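Long-range contact in pectate lyase (Bacillus subtilis, PDB 5AMV), which cleaves polygalacturonate by calcium-dependent elimination, giving oligosaccharides with unsaturated non-reducing ends: residues T226-G231 with S249-S254. Numbering follows the deposited sequence. Where two conformers were deposited one is given.
With CA (calcium ion), chain C.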
ATOM      1  N   THR A 226      -0.544  -0.218   0.062  1.00  5.79           N
ATOM      2  CA  THR A 226      -0.060  -1.155  -0.949  1.00  5.02           C
ATOM      3  C   THR A 226       1.357  -0.692  -1.343  1.00  5.78           C
ATOM      4  O   THR A 226       1.513   0.222  -2.153  1.00  7.48           O
ATOM      5  CB  THR A 226      -0.996  -1.218  -2.187  1.00  5.83           C
ATOM      6  OG1 THR A 226      -1.213   0.119  -2.706  1.00  6.72           O
ATOM      7  CG2 THR A 226      -2.376  -1.810  -1.823  1.00  5.98           C
ATOM      8  N   ASP A 227       2.357  -1.340  -0.770  1.00  5.93           N
ATOM      9  CA  ASP A 227       3.758  -0.950  -1.011  1.00  6.01           C
ATOM     10  C   ASP A 227       4.450  -2.008  -1.865  1.00  6.73           C
ATOM     11  O   ASP A 227       4.047  -3.199  -1.898  1.00  7.76           O
ATOM     12  CB  ASP A 227       4.510  -0.807   0.327  1.00  7.07           C
ATOM     13  CG  ASP A 227       4.093   0.425   1.115  1.00  7.58           C
ATOM     14  OD1 ASP A 227       3.397   1.335   0.572  1.00  7.97           O
ATOM     15  OD2 ASP A 227       4.516   0.492   2.288  1.00  9.46           O
ATOM     16  N   ALA A 228       5.507  -1.592  -2.558  1.00  6.10           N
ATOM     17  CA  ALA A 228       6.291  -2.504  -3.408  1.00  6.82           C
ATOM     18  C   ALA A 228       7.777  -2.199  -3.278  1.00  6.77           C
ATOM     19  O   ALA A 228       8.167  -1.072  -3.366  1.00  8.08           O
ATOM     20  CB  ALA A 228       5.842  -2.425  -4.865  1.00  6.01           C
ATOM     21  N   SER A 229       8.578  -3.233  -3.010  1.00  8.55           N
ATOM     22  CA  SER A 229      10.008  -3.085  -2.749  0.50  8.59           C
ATOM     23  C   SER A 229      10.761  -4.299  -3.262  1.00  9.35           C
ATOM     24  O   SER A 229      10.165  -5.287  -3.707  1.00  8.83           O
ATOM     25  CB  SER A 229      10.279  -2.956  -1.242  0.50  9.16           C
ATOM     26  OG  SER A 229       9.564  -1.871  -0.680  0.50 11.27           O
ATOM     27  N   ASN A 230      12.089  -4.220  -3.200  1.00  9.54           N
ATOM     28  CA  ASN A 230      12.979  -5.355  -3.458  1.00 10.70           C
ATOM     29  C   ASN A 230      12.750  -6.101  -4.784  1.00  9.73           C
ATOM     30  O   ASN A 230      12.592  -7.344  -4.850  1.00 10.70           O
ATOM     31  CB  ASN A 230      12.998  -6.275  -2.235  1.00 10.76           C
ATOM     32  CG  ASN A 230      13.449  -5.541  -0.971  1.00 13.57           C
ATOM     33  OD1 ASN A 230      14.277  -4.630  -1.037  1.00 16.78           O
ATOM     34  ND2 ASN A 230      12.869  -5.903   0.172  1.00 19.26           N
ATOM     35  N   GLY A 231      12.672  -5.310  -5.849  1.00 10.37           N
ATOM     36  CA  GLY A 231      12.599  -5.843  -7.197  1.00 10.05           C
ATOM     37  C   GLY A 231      11.224  -6.338  -7.589  1.00  9.70           C
ATOM     38  O   GLY A 231      11.074  -7.010  -8.622  1.00 10.26           O
ATOM     39  N   SER A 249       1.223   4.487  -0.746  1.00  7.70           N
ATOM     40  CA  SER A 249       1.826   3.564  -1.686  1.00  7.69           C
ATOM     41  C   SER A 249       3.256   3.987  -1.950  1.00  9.03           C
ATOM     42  O   SER A 249       3.482   4.979  -2.645  1.00  8.96           O
ATOM     43  CB  SER A 249       1.037   3.559  -3.012  1.00  7.79           C
ATOM     44  OG  SER A 249      -0.311   3.118  -2.803  1.00  6.96           O
ATOM     45  N   ILE A 250       4.216   3.234  -1.410  1.00  9.05           N
ATOM     46  CA  ILE A 250       5.633   3.531  -1.687  1.00  9.41           C
ATOM     47  C   ILE A 250       6.189   2.409  -2.567  1.00  8.69           C
ATOM     48  O   ILE A 250       6.155   1.204  -2.177  1.00  8.48           O
ATOM     49  CB  ILE A 250       6.512   3.790  -0.376  1.00  9.80           C
ATOM     50  CG1 ILE A 250       7.980   4.074  -0.770  1.00 15.08           C
ATOM     51  CG2 ILE A 250       6.494   2.646   0.534  1.00 15.18           C
ATOM     52  CD1 ILE A 250       8.787   4.912   0.286  1.00 21.85           C
ATOM     53  N   PHE A 251       6.756   2.802  -3.702  1.00  8.35           N
ATOM     54  CA  PHE A 251       7.308   1.816  -4.663  1.00  8.05           C
ATOM     55  C   PHE A 251       8.797   2.088  -4.761  1.00  8.74           C
ATOM     56  O   PHE A 251       9.192   3.130  -5.295  1.00  9.18           O
ATOM     57  CB  PHE A 251       6.673   1.940  -6.069  1.00  8.18           C
ATOM     58  CG  PHE A 251       5.157   1.840  -6.101  1.00  7.24           C
ATOM     59  CD1 PHE A 251       4.458   1.167  -5.120  1.00  4.82           C
ATOM     60  CD2 PHE A 251       4.440   2.423  -7.166  1.00  5.59           C
ATOM     61  CE1 PHE A 251       3.078   1.059  -5.186  1.00  5.48           C
ATOM     62  CE2 PHE A 251       3.033   2.292  -7.255  1.00  6.29           C
ATOM     63  CZ  PHE A 251       2.354   1.628  -6.250  1.00  5.63           C
ATOM     64  N   GLY A 252       9.604   1.189  -4.182  1.00  8.91           N
ATOM     65  CA  GLY A 252      11.056   1.386  -4.115  1.00 10.85           C
ATOM     66  C   GLY A 252      11.375   1.978  -2.767  1.00 11.81           C
ATOM     67  O   GLY A 252      11.111   3.171  -2.529  1.00 12.94           O
ATOM     68  N   SER A 253      11.961   1.161  -1.899  1.00 11.88           N
ATOM     69  CA  SER A 253      12.115   1.502  -0.470  1.00 13.64           C
ATOM     70  C   SER A 253      13.390   2.291  -0.168  1.00 13.86           C
ATOM     71  O   SER A 253      13.539   2.832   0.941  1.00 14.24           O
ATOM     72  CB  SER A 253      12.168   0.198   0.330  1.00 14.87           C
ATOM     73  OG  SER A 253      13.313  -0.532  -0.109  1.00 19.29           O
ATOM     74  N   SER A 254      14.321   2.385  -1.118  1.00 14.60           N
ATOM     75  CA  SER A 254      15.617   3.027  -0.815  1.00 15.85           C
ATOM     76  C   SER A 254      16.383   3.561  -2.023  1.00 15.73           C
ATOM     77  O   SER A 254      16.424   2.917  -3.071  1.00 15.55           O
ATOM     78  CB  SER A 254      16.501   2.003  -0.074  1.00 16.23           C
ATOM     79  OG  SER A 254      17.765   2.572   0.212  1.00 20.33           O
TER
HETATM   80 CA    CA C 401       5.651  -0.619   4.005  0.50  8.66          CA
HETATM   81  O   HOH W   1      12.945  -1.511  -2.793  1.00 10.24           O
HETATM   82  O   HOH W   2       7.193   1.096   3.583  1.00 19.17           O
HETATM   83  O   HOH W   3       7.018  -1.708   2.479  1.00 15.19           O
HETATM   84  O   HOH W   4       6.407  -2.004   5.739  1.00 13.89           O
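Asp227 and Ile250 illustrate how a metal ligand can be built into the parallel beta-helix of a polysaccharide lyase family 1 enzyme. Strand 226-229 runs parallel to 249-254 on the next coil. Two backbone bonds join them: Ala228 N donates a hydrogen bond to Ile250 O (2.9 Å), and Gly252 N donates to Ala228 O (2.8 Å). One step earlier, where a main-chain acceptor might be expected, Thr226 O lies 4.1 Å from Ile250 N, and the carboxylate of Asp227 takes over. Its chi1 of -72° sets CG beside the backbone N, anti to the carbonyl carbon. Asp227 OD1 accepts from Ile250 N at 2.9 Å, the bond being nearly straight (167°) but arriving from above the carboxylate plane. Asp227 OD2 binds calcium at 2.3 Å, in a site completed by Asp184, Asp223 and waters. Ile250 CG2 packs against the same carboxylate, 3.3 Å from Asp227 CG. Inside the coil, Thr226 OG1 and Ser249 OG share a hydrogen bond, and Tyr242 also bonds OG1. At the far end, one water accepts from both Asn230 N and Ser253 N, bridging the two segments where they diverge. The two oxygens of Asp227 thus divide their work, and the hydrogen bond from Ile250 N probably steadies the carboxylate's orientation toward calcium.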